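Local coordinates for protein BIFUNCTIONAL PROTEIN Proline utilization A (PutA) (PDB 5UX5) that catalyses both steps of proline catabolism, with an FAD-dependent proline dehydrogenase and an NAD-dependent aldehyde dehydrogenase module joined in one polypeptide, at residues L477-L480 with E481-R484; R520-L523 with L524-A528; L539-M542 with T543-G547; L708-A711 with D712-S716. All coordinates share one frame; numbering follows the deposited sequence.

Overall arrangement
The four contacts are short helical turns met in series along the chain, in the order 1, 2, 3, 4. Contact 1 forms helix 477-484; the other three belong to the aldehyde dehydrogenase part of the protein. Contacts 2 and 3 lie on consecutive helices, 517-533 and 535-544, with centres about 25 Å apart. Contact 4, on helix 706-718 between strands 696-700 and 728-734, is about 37 Å from contact 2, centre to centre. Only contacts 1 and 3 touch: Trp482 CH2 meets Leu539 CD1 at 3.5 Å. Helix 477-484 packs both on helix 202-221 of the proline dehydrogenase part and on helix 535-544, so it probably lies where the two modules meet.

Contact 1: L477-L480 with E481-R484; sequences LSTL and EWAR
The backbone of Thr479 lies against one face of the Trp482 indole, three residues further along the same helix. Thr479 CA sits over the five-membered ring in a CH-pi contact, 4.1 Å from its centroid, while the methyl CG2 runs alongside the benzene part, 3.9 Å from Trp482 CZ2. The carbonyl O of Thr479 covers the same indole near its rim. With chi1 at 65°, Trp482 CG stands between its own backbone N and carbonyl carbon, and this folds the ring back along the preceding turn. A small beta-branched residue suits the place: its methyl reaches the indole and its hydroxyl turns to Asp473 O, with which it is hydrogen-bonded.

The turn belongs to the short helix 477-484. Ala483 N gives a sound i+4 to i bond to Thr479 O, 3.0 Å long, whereas the bonds from Glu481 N to Leu477 O and from Arg484 N to Leu480 O are weak.

On the exposed flank Arg484 NH1 makes a salt bridge to Glu481 OE2 at 3.1 Å, and its guanidinium lies with one face over Leu480 O. Asp203 gives Arg484 a second, long and weak, ion pair. Leu480, buried, packs on Ile202 of helix 202-221, and Trp482 reaches Gln536 of helix 535-544.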
loop_
_atom_site.group_PDB
_atom_site.type_symbol
_atom_site.label_atom_id
_atom_site.label_comp_id
_atom_site.label_asym_id
_atom_site.label_seq_id
_atom_site.Cartn_x
_atom_site.Cartn_y
_atom_site.Cartn_z
ATOM N N LEU A 477 8.412 -18.497 1.282
ATOM C CA LEU A 477 7.652 -19.723 1.046
ATOM C C LEU A 477 6.958 -20.213 2.299
ATOM O O LEU A 477 5.892 -20.826 2.196
ATOM C CB LEU A 477 8.535 -20.838 0.473
ATOM C CG LEU A 477 9.156 -20.568 -0.898
ATOM C CD1 LEU A 477 10.289 -21.493 -1.190
ATOM C CD2 LEU A 477 8.096 -20.678 -1.993
ATOM N N SER A 478 7.516 -19.959 3.489
ATOM C CA SER A 478 6.789 -20.372 4.689
ATOM C C SER A 478 5.466 -19.625 4.821
ATOM O O SER A 478 4.491 -20.190 5.333
ATOM C CB SER A 478 7.647 -20.215 5.956
ATOM O OG SER A 478 8.345 -18.985 6.038
ATOM N N THR A 479 5.405 -18.382 4.324
ATOM C CA THR A 479 4.163 -17.609 4.317
ATOM C C THR A 479 3.147 -18.213 3.365
ATOM O O THR A 479 1.986 -18.433 3.738
ATOM C CB THR A 479 4.460 -16.175 3.905
ATOM O OG1 THR A 479 5.443 -15.641 4.786
ATOM C CG2 THR A 479 3.208 -15.310 3.936
ATOM N N LEU A 480 3.567 -18.473 2.117
ATOM C CA LEU A 480 2.716 -19.144 1.132
ATOM C C LEU A 480 2.288 -20.530 1.595
ATOM O O LEU A 480 1.297 -21.062 1.086
ATOM C CB LEU A 480 3.432 -19.254 -0.220
ATOM C CG LEU A 480 3.813 -17.893 -0.811
ATOM C CD1 LEU A 480 4.631 -18.032 -2.080
ATOM C CD2 LEU A 480 2.566 -17.063 -1.053
ATOM N N GLU A 481 2.990 -21.115 2.565
ATOM C CA GLU A 481 2.594 -22.436 3.014
ATOM C C GLU A 481 1.385 -22.358 3.939
ATOM O O GLU A 481 0.431 -23.131 3.761
ATOM C CB GLU A 481 3.772 -23.155 3.680
ATOM C CG GLU A 481 3.441 -24.486 4.418
ATOM C CD GLU A 481 2.659 -25.560 3.596
ATOM O OE1 GLU A 481 2.089 -26.479 4.237
ATOM O OE2 GLU A 481 2.630 -25.524 2.339
ATOM N N TRP A 482 1.387 -21.428 4.923
ATOM C CA TRP A 482 0.216 -21.323 5.792
ATOM C C TRP A 482 -0.954 -20.627 5.099
ATOM O O TRP A 482 -2.110 -20.841 5.490
ATOM C CB TRP A 482 0.548 -20.640 7.145
ATOM C CG TRP A 482 0.988 -19.175 7.159
ATOM C CD1 TRP A 482 2.217 -18.696 7.532
ATOM C CD2 TRP A 482 0.194 -18.015 6.827
ATOM N NE1 TRP A 482 2.246 -17.317 7.446
ATOM C CE2 TRP A 482 1.018 -16.874 7.016
ATOM C CE3 TRP A 482 -1.127 -17.828 6.392
ATOM C CZ2 TRP A 482 0.563 -15.563 6.768
ATOM C CZ3 TRP A 482 -1.580 -16.535 6.145
ATOM C CH2 TRP A 482 -0.733 -15.416 6.332
ATOM N N ALA A 483 -0.688 -19.854 4.044
ATOM C CA ALA A 483 -1.776 -19.284 3.256
ATOM C C ALA A 483 -2.603 -20.378 2.564
ATOM O O ALA A 483 -3.828 -20.237 2.413
ATOM C CB ALA A 483 -1.196 -18.291 2.242
ATOM N N ARG A 484 -1.967 -21.489 2.180
ATOM C CA ARG A 484 -2.702 -22.605 1.609
ATOM C C ARG A 484 -3.613 -23.279 2.629
ATOM O O ARG A 484 -4.675 -23.786 2.256
ATOM C CB ARG A 484 -1.732 -23.632 1.032
ATOM C CG ARG A 484 -1.127 -23.237 -0.306
ATOM C CD ARG A 484 -0.159 -24.292 -0.791
ATOM N NE ARG A 484 0.840 -23.753 -1.711
ATOM C CZ ARG A 484 2.088 -23.445 -1.364
ATOM N NH1 ARG A 484 2.488 -23.624 -0.115
ATOM N NH2 ARG A 484 2.943 -22.967 -2.261
#

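Contact 2: R520-L523 with L524-A528; sequences RTAL and LQRAA
Two bends, at chi2 (145°) and chi3 (76°), fold the Arg526 chain back along the preceding turn, where its guanidinium meets Leu523. In the leucine, CG beside its own backbone N (chi1 -73°) together with an extended chi2 carries the methyl CD2 to Arg526 NH2 at 3.3 Å. The same methyl lies 3.8 Å from Arg526 CZ. Arg526 NH1 also passes 4.2 Å from Ala522 CB, whose single methyl lets the long chain pass close by on this exposed side.

Beneath them run the i+4 to i bonds of a regular alpha-helix. Leu524 N to Arg520 O is 2.9 Å, and Ala527 N to Leu523 O is 2.7 Å. On another flank Gln525 CG rests against Thr521 O at 3.2 Å; its amide OE1 has a weak bond to Arg565, and Thr521 OG1 is hydrogen-bonded to both Ile517 O and Asn572 OD1. Arg520 NE is tied to Leu515 O.

Apolar Leu524, Ala527 and Ala528 suit the buried sides of helix 517-533, in the aldehyde dehydrogenase part of the protein: Leu524 and Ala527 pack on Phe606 of helix 599-611, and Ala528 lies against helix 550-574. Leu523, partly exposed, reaches the loop residues Ile639 and Leu643.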
loop_
_atom_site.group_PDB
_atom_site.type_symbol
_atom_site.label_atom_id
_atom_site.label_comp_id
_atom_site.label_asym_id
_atom_site.label_seq_id
_atom_site.Cartn_x
_atom_site.Cartn_y
_atom_site.Cartn_z
ATOM N N ARG A 520 -4.938 -0.383 31.821
ATOM C CA ARG A 520 -5.451 -0.324 30.460
ATOM C C ARG A 520 -4.329 -0.500 29.453
ATOM O O ARG A 520 -4.482 -1.206 28.445
ATOM C CB ARG A 520 -6.153 1.014 30.219
ATOM C CG ARG A 520 -7.318 1.325 31.124
ATOM C CD ARG A 520 -7.792 2.684 30.724
ATOM N NE ARG A 520 -7.910 3.591 31.856
ATOM C CZ ARG A 520 -7.795 4.903 31.732
ATOM N NH1 ARG A 520 -7.914 5.693 32.786
ATOM N NH2 ARG A 520 -7.538 5.420 30.543
ATOM N N THR A 521 -3.213 0.190 29.680
ATOM C CA THR A 521 -2.095 0.142 28.750
ATOM C C THR A 521 -1.564 -1.276 28.619
ATOM O O THR A 521 -1.304 -1.751 27.511
ATOM C CB THR A 521 -1.008 1.105 29.237
ATOM O OG1 THR A 521 -1.396 2.448 28.920
ATOM C CG2 THR A 521 0.330 0.818 28.593
ATOM N N ALA A 522 -1.465 -1.987 29.742
ATOM C CA ALA A 522 -0.966 -3.353 29.726
ATOM C C ALA A 522 -1.936 -4.290 29.026
ATOM O O ALA A 522 -1.515 -5.216 28.320
ATOM C CB ALA A 522 -0.690 -3.814 31.155
ATOM N N LEU A 523 -3.236 -4.094 29.243
ATOM C CA LEU A 523 -4.219 -4.916 28.558
ATOM C C LEU A 523 -4.181 -4.662 27.058
ATOM O O LEU A 523 -4.221 -5.610 26.266
ATOM C CB LEU A 523 -5.616 -4.653 29.106
ATOM C CG LEU A 523 -5.928 -5.216 30.490
ATOM C CD1 LEU A 523 -7.323 -4.881 30.862
ATOM C CD2 LEU A 523 -5.723 -6.683 30.534
ATOM N N LEU A 524 -4.090 -3.392 26.639
ATOM C CA LEU A 524 -4.079 -3.131 25.204
ATOM C C LEU A 524 -2.848 -3.748 24.545
ATOM O O LEU A 524 -2.956 -4.397 23.494
ATOM C CB LEU A 524 -4.138 -1.636 24.940
ATOM C CG LEU A 524 -5.510 -1.073 25.275
ATOM C CD1 LEU A 524 -5.512 0.486 25.336
ATOM C CD2 LEU A 524 -6.486 -1.591 24.273
ATOM N N GLN A 525 -1.681 -3.615 25.185
ATOM C CA GLN A 525 -0.460 -4.142 24.601
ATOM C C GLN A 525 -0.548 -5.650 24.494
ATOM O O GLN A 525 -0.166 -6.237 23.478
ATOM C CB GLN A 525 0.748 -3.720 25.438
ATOM C CG GLN A 525 1.060 -2.215 25.432
ATOM C CD GLN A 525 1.586 -1.712 24.096
ATOM O OE1 GLN A 525 1.816 -2.488 23.163
ATOM N NE2 GLN A 525 1.783 -0.402 23.999
ATOM N N ARG A 526 -1.127 -6.279 25.508
ATOM C CA ARG A 526 -1.332 -7.715 25.469
ATOM C C ARG A 526 -2.356 -8.085 24.401
ATOM O O ARG A 526 -2.218 -9.115 23.721
ATOM C CB ARG A 526 -1.786 -8.183 26.848
ATOM C CG ARG A 526 -0.993 -9.343 27.364
ATOM C CD ARG A 526 -0.835 -9.226 28.849
ATOM N NE ARG A 526 -2.071 -9.582 29.521
ATOM C CZ ARG A 526 -2.575 -8.896 30.535
ATOM N NH1 ARG A 526 -1.943 -7.808 30.976
ATOM N NH2 ARG A 526 -3.711 -9.292 31.095
ATOM N N ALA A 527 -3.393 -7.252 24.240
ATOM C CA ALA A 527 -4.386 -7.493 23.202
ATOM C C ALA A 527 -3.749 -7.465 21.827
ATOM O O ALA A 527 -4.120 -8.243 20.943
ATOM C CB ALA A 527 -5.510 -6.466 23.300
ATOM N N ALA A 528 -2.776 -6.579 21.626
ATOM C CA ALA A 528 -2.106 -6.543 20.338
ATOM C C ALA A 528 -1.227 -7.785 20.143
ATOM O O ALA A 528 -1.186 -8.355 19.046
ATOM C CB ALA A 528 -1.314 -5.242 20.210
#

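Contact 3: L539-M542 with T543-G547; sequences LGVM and THEAG
Leu539 O accepts two hydrogen bonds from Thr543, one from the backbone N at 2.9 Å and one from the hydroxyl OG1 at 2.8 Å, which come from opposite faces of the carbonyl plane. This is the familiar helical threonine arrangement, in which the hydroxyl bonds back to the carbonyl four residues earlier, and it lies in the last turn of helix 535-544, in the aldehyde dehydrogenase part of the chain. Thr543 OG1 stands between its own N and carbonyl carbon (chi1 52°), the rotation that swings the hydroxyl back over the preceding turn; a buried hydroxyl is thus given a partner without leaving the helix.

The neighbouring carbonyl is held in a similar way. His544 ND1 donates to Gly540 O over 2.7 Å, nearly straight at 170° and with the oxygen close to the ring plane, whereas the backbone bond from His544 N to the same oxygen is weak. The imidazole thus adds a firmer hold on Gly540 O near the helix end, and its ring also meets that of His757, the two planes almost parallel.

Glu545 N bonds to Val541 O at 2.9 Å. The side chains of this pair run side by side, Val541 CG2 lying 4.1 Å from Glu545 CB, while the carboxylate reaches the first turn of helix 624-636, OE1 to Arg625 N and OE2 to Cys626 N. Such an acceptor suits amide groups at a helix start.

Gly547 leaves the helical conformation with positive phi (74°), a shape easy for glycine, just after Ala546 CB, which packs 3.2 Å from Met542 O.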
loop_
_atom_site.group_PDB
_atom_site.type_symbol
_atom_site.label_atom_id
_atom_site.label_comp_id
_atom_site.label_asym_id
_atom_site.label_seq_id
_atom_site.Cartn_x
_atom_site.Cartn_y
_atom_site.Cartn_z
ATOM N N LEU A 539 -7.553 -14.344 9.504
ATOM C CA LEU A 539 -7.577 -14.467 8.046
ATOM C C LEU A 539 -8.583 -15.529 7.601
ATOM O O LEU A 539 -9.345 -15.324 6.646
ATOM C CB LEU A 539 -6.170 -14.772 7.526
ATOM C CG LEU A 539 -5.190 -13.603 7.706
ATOM C CD1 LEU A 539 -3.800 -13.917 7.184
ATOM C CD2 LEU A 539 -5.736 -12.340 7.053
ATOM N N GLY A 540 -8.602 -16.666 8.294
ATOM C CA GLY A 540 -9.567 -17.701 7.981
ATOM C C GLY A 540 -10.998 -17.204 7.987
ATOM O O GLY A 540 -11.760 -17.478 7.061
ATOM N N VAL A 541 -11.398 -16.492 9.047
ATOM C CA VAL A 541 -12.801 -16.069 9.109
ATOM C C VAL A 541 -13.068 -14.889 8.177
ATOM O O VAL A 541 -14.170 -14.765 7.626
ATOM C CB VAL A 541 -13.255 -15.747 10.542
ATOM C CG1 VAL A 541 -12.644 -14.428 11.038
ATOM C CG2 VAL A 541 -14.791 -15.741 10.608
ATOM N N MET A 542 -12.080 -14.014 7.973
ATOM C CA MET A 542 -12.291 -12.870 7.102
ATOM C C MET A 542 -12.404 -13.270 5.648
ATOM O O MET A 542 -13.144 -12.625 4.902
ATOM C CB MET A 542 -11.163 -11.863 7.268
ATOM C CG MET A 542 -11.164 -11.257 8.624
ATOM S SD MET A 542 -9.636 -10.425 9.064
ATOM C CE MET A 542 -9.862 -8.828 8.308
ATOM N N THR A 543 -11.687 -14.319 5.219
ATOM C CA THR A 543 -11.730 -14.724 3.811
ATOM C C THR A 543 -12.968 -15.551 3.479
ATOM O O THR A 543 -13.352 -15.615 2.308
ATOM C CB THR A 543 -10.451 -15.483 3.407
ATOM O OG1 THR A 543 -10.188 -16.555 4.318
ATOM C CG2 THR A 543 -9.233 -14.556 3.408
ATOM N N HIS A 544 -13.638 -16.128 4.483
ATOM C CA HIS A 544 -14.878 -16.867 4.258
ATOM C C HIS A 544 -16.103 -16.011 4.596
ATOM O O HIS A 544 -16.878 -15.656 3.701
ATOM C CB HIS A 544 -14.853 -18.167 5.060
ATOM C CG HIS A 544 -13.793 -19.109 4.589
ATOM N ND1 HIS A 544 -12.539 -19.162 5.161
ATOM C CD2 HIS A 544 -13.777 -19.993 3.564
ATOM C CE1 HIS A 544 -11.803 -20.048 4.518
ATOM N NE2 HIS A 544 -12.531 -20.566 3.545
ATOM N N GLU A 545 -16.288 -15.647 5.872
ATOM C CA GLU A 545 -17.501 -14.932 6.257
ATOM C C GLU A 545 -17.561 -13.559 5.607
ATOM O O GLU A 545 -18.603 -13.163 5.075
ATOM C CB GLU A 545 -17.605 -14.811 7.770
ATOM C CG GLU A 545 -18.985 -14.349 8.217
ATOM C CD GLU A 545 -19.055 -13.994 9.673
ATOM O OE1 GLU A 545 -20.055 -14.349 10.334
ATOM O OE2 GLU A 545 -18.092 -13.376 10.163
ATOM N N ALA A 546 -16.458 -12.812 5.643
ATOM C CA ALA A 546 -16.448 -11.484 5.037
ATOM C C ALA A 546 -16.157 -11.507 3.540
ATOM O O ALA A 546 -16.482 -10.536 2.852
ATOM C CB ALA A 546 -15.425 -10.587 5.744
ATOM N N GLY A 547 -15.597 -12.588 3.003
ATOM C CA GLY A 547 -15.366 -12.654 1.570
ATOM C C GLY A 547 -14.214 -11.818 1.046
ATOM O O GLY A 547 -14.214 -11.465 -0.137
#

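Contact 4: L708-A711 with D712-S716; sequences LAVA and DVYKS
Val713 N donates to Ala709 O at 2.7 Å, one of four i+4 to i bonds here in helix 706-718, the helix of a beta-alpha-beta unit between strands 696-700 and 728-734 in the aldehyde dehydrogenase part of the protein. Tyr714 N to Val710 O is close to straight, at 168°. Lys715 N to Ala711 O is longer, and its donor lies above the carbonyl plane.

Apolar contacts centre on Tyr714. Its chi1 of 90° swings the ring back along the helix, where CD2 comes 3.6 Å from Ala711 CA and 4.1 Å from Val710 CG1. Alanine suits position 711 because its methyl lets the ring lie close against CA, with Ala711 CB 4.3 Å from Tyr714 CE2. On the inner side Val713 packs on Val731 of strand 728-734, while Val710 and Tyr714 face helix 740-750.

Carbonyl groups also meet the ring: Val710 O approaches its edge, near the plane, and Ala711 O lies over one face. Among the polar and charged side chains, Asp712 OD2 bonds to His852 NE2 of strand 845-852. The long Lys715 chain passes over Ala711 O and, bent at chi4, brings NZ to 3.5 Å from Ala711 CB. Ser716, suited to a buried place by its small hydroxyl, has OG bonded to Ile877 N; the same OG donates to Asp712 O at 2.9 Å, from the opposite face of the carbonyl plane to Ser716 N.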
loop_
_atom_site.group_PDB
_atom_site.type_symbol
_atom_site.label_atom_id
_atom_site.label_comp_id
_atom_site.label_asym_id
_atom_site.label_seq_id
_atom_site.Cartn_x
_atom_site.Cartn_y
_atom_site.Cartn_z
ATOM N N LEU A 708 2.033 4.470 -13.431
ATOM C CA LEU A 708 1.825 4.540 -11.992
ATOM C C LEU A 708 0.412 5.026 -11.676
ATOM O O LEU A 708 -0.234 4.504 -10.762
ATOM C CB LEU A 708 2.892 5.436 -11.364
ATOM C CG LEU A 708 4.287 4.850 -11.593
ATOM C CD1 LEU A 708 5.388 5.631 -10.905
ATOM C CD2 LEU A 708 4.286 3.427 -11.093
ATOM N N ALA A 709 -0.117 5.977 -12.459
ATOM C CA ALA A 709 -1.480 6.433 -12.200
ATOM C C ALA A 709 -2.485 5.310 -12.405
ATOM O O ALA A 709 -3.327 5.064 -11.532
ATOM C CB ALA A 709 -1.827 7.620 -13.083
ATOM N N VAL A 710 -2.359 4.558 -13.510
ATOM C CA VAL A 710 -3.283 3.448 -13.772
ATOM C C VAL A 710 -3.243 2.427 -12.638
ATOM O O VAL A 710 -4.284 1.959 -12.161
ATOM C CB VAL A 710 -2.973 2.775 -15.121
ATOM C CG1 VAL A 710 -3.573 1.374 -15.147
ATOM C CG2 VAL A 710 -3.513 3.590 -16.271
ATOM N N ALA A 711 -2.043 2.022 -12.225
ATOM C CA ALA A 711 -1.937 1.065 -11.121
ATOM C C ALA A 711 -2.596 1.583 -9.838
ATOM O O ALA A 711 -3.248 0.823 -9.115
ATOM C CB ALA A 711 -0.470 0.733 -10.857
ATOM N N ASP A 712 -2.445 2.870 -9.530
ATOM C CA ASP A 712 -3.077 3.353 -8.311
ATOM C C ASP A 712 -4.558 3.585 -8.511
ATOM O O ASP A 712 -5.336 3.354 -7.584
ATOM C CB ASP A 712 -2.407 4.628 -7.803
ATOM C CG ASP A 712 -1.040 4.361 -7.216
ATOM O OD1 ASP A 712 -0.832 3.297 -6.590
ATOM O OD2 ASP A 712 -0.158 5.213 -7.404
ATOM N N VAL A 713 -4.982 4.002 -9.704
ATOM C CA VAL A 713 -6.412 4.171 -9.918
ATOM C C VAL A 713 -7.132 2.830 -9.850
ATOM O O VAL A 713 -8.131 2.687 -9.135
ATOM C CB VAL A 713 -6.699 4.865 -11.244
ATOM C CG1 VAL A 713 -8.143 4.704 -11.493
ATOM C CG2 VAL A 713 -6.292 6.331 -11.193
ATOM N N TYR A 714 -6.614 1.804 -10.534
ATOM C CA TYR A 714 -7.397 0.576 -10.595
ATOM C C TYR A 714 -7.361 -0.164 -9.267
ATOM O O TYR A 714 -8.385 -0.693 -8.828
ATOM C CB TYR A 714 -6.967 -0.324 -11.790
ATOM C CG TYR A 714 -5.866 -1.360 -11.560
ATOM C CD1 TYR A 714 -6.128 -2.552 -10.903
ATOM C CD2 TYR A 714 -4.579 -1.155 -12.052
ATOM C CE1 TYR A 714 -5.131 -3.471 -10.675
ATOM C CE2 TYR A 714 -3.578 -2.079 -11.848
ATOM C CZ TYR A 714 -3.857 -3.245 -11.159
ATOM O OH TYR A 714 -2.863 -4.194 -10.945
ATOM N N LYS A 715 -6.227 -0.149 -8.578
ATOM C CA LYS A 715 -6.182 -0.769 -7.259
ATOM C C LYS A 715 -7.058 -0.038 -6.250
ATOM O O LYS A 715 -7.618 -0.681 -5.364
ATOM C CB LYS A 715 -4.756 -0.812 -6.731
ATOM C CG LYS A 715 -3.850 -1.721 -7.532
ATOM C CD LYS A 715 -2.421 -1.834 -6.991
ATOM C CE LYS A 715 -1.529 -2.516 -8.023
ATOM N NZ LYS A 715 -0.317 -1.697 -8.283
ATOM N N SER A 716 -7.211 1.292 -6.372
ATOM C CA SER A 716 -8.053 2.043 -5.435
ATOM C C SER A 716 -9.534 1.894 -5.743
ATOM O O SER A 716 -10.366 2.005 -4.826
ATOM C CB SER A 716 -7.710 3.534 -5.437
ATOM O OG SER A 716 -6.430 3.801 -4.898
#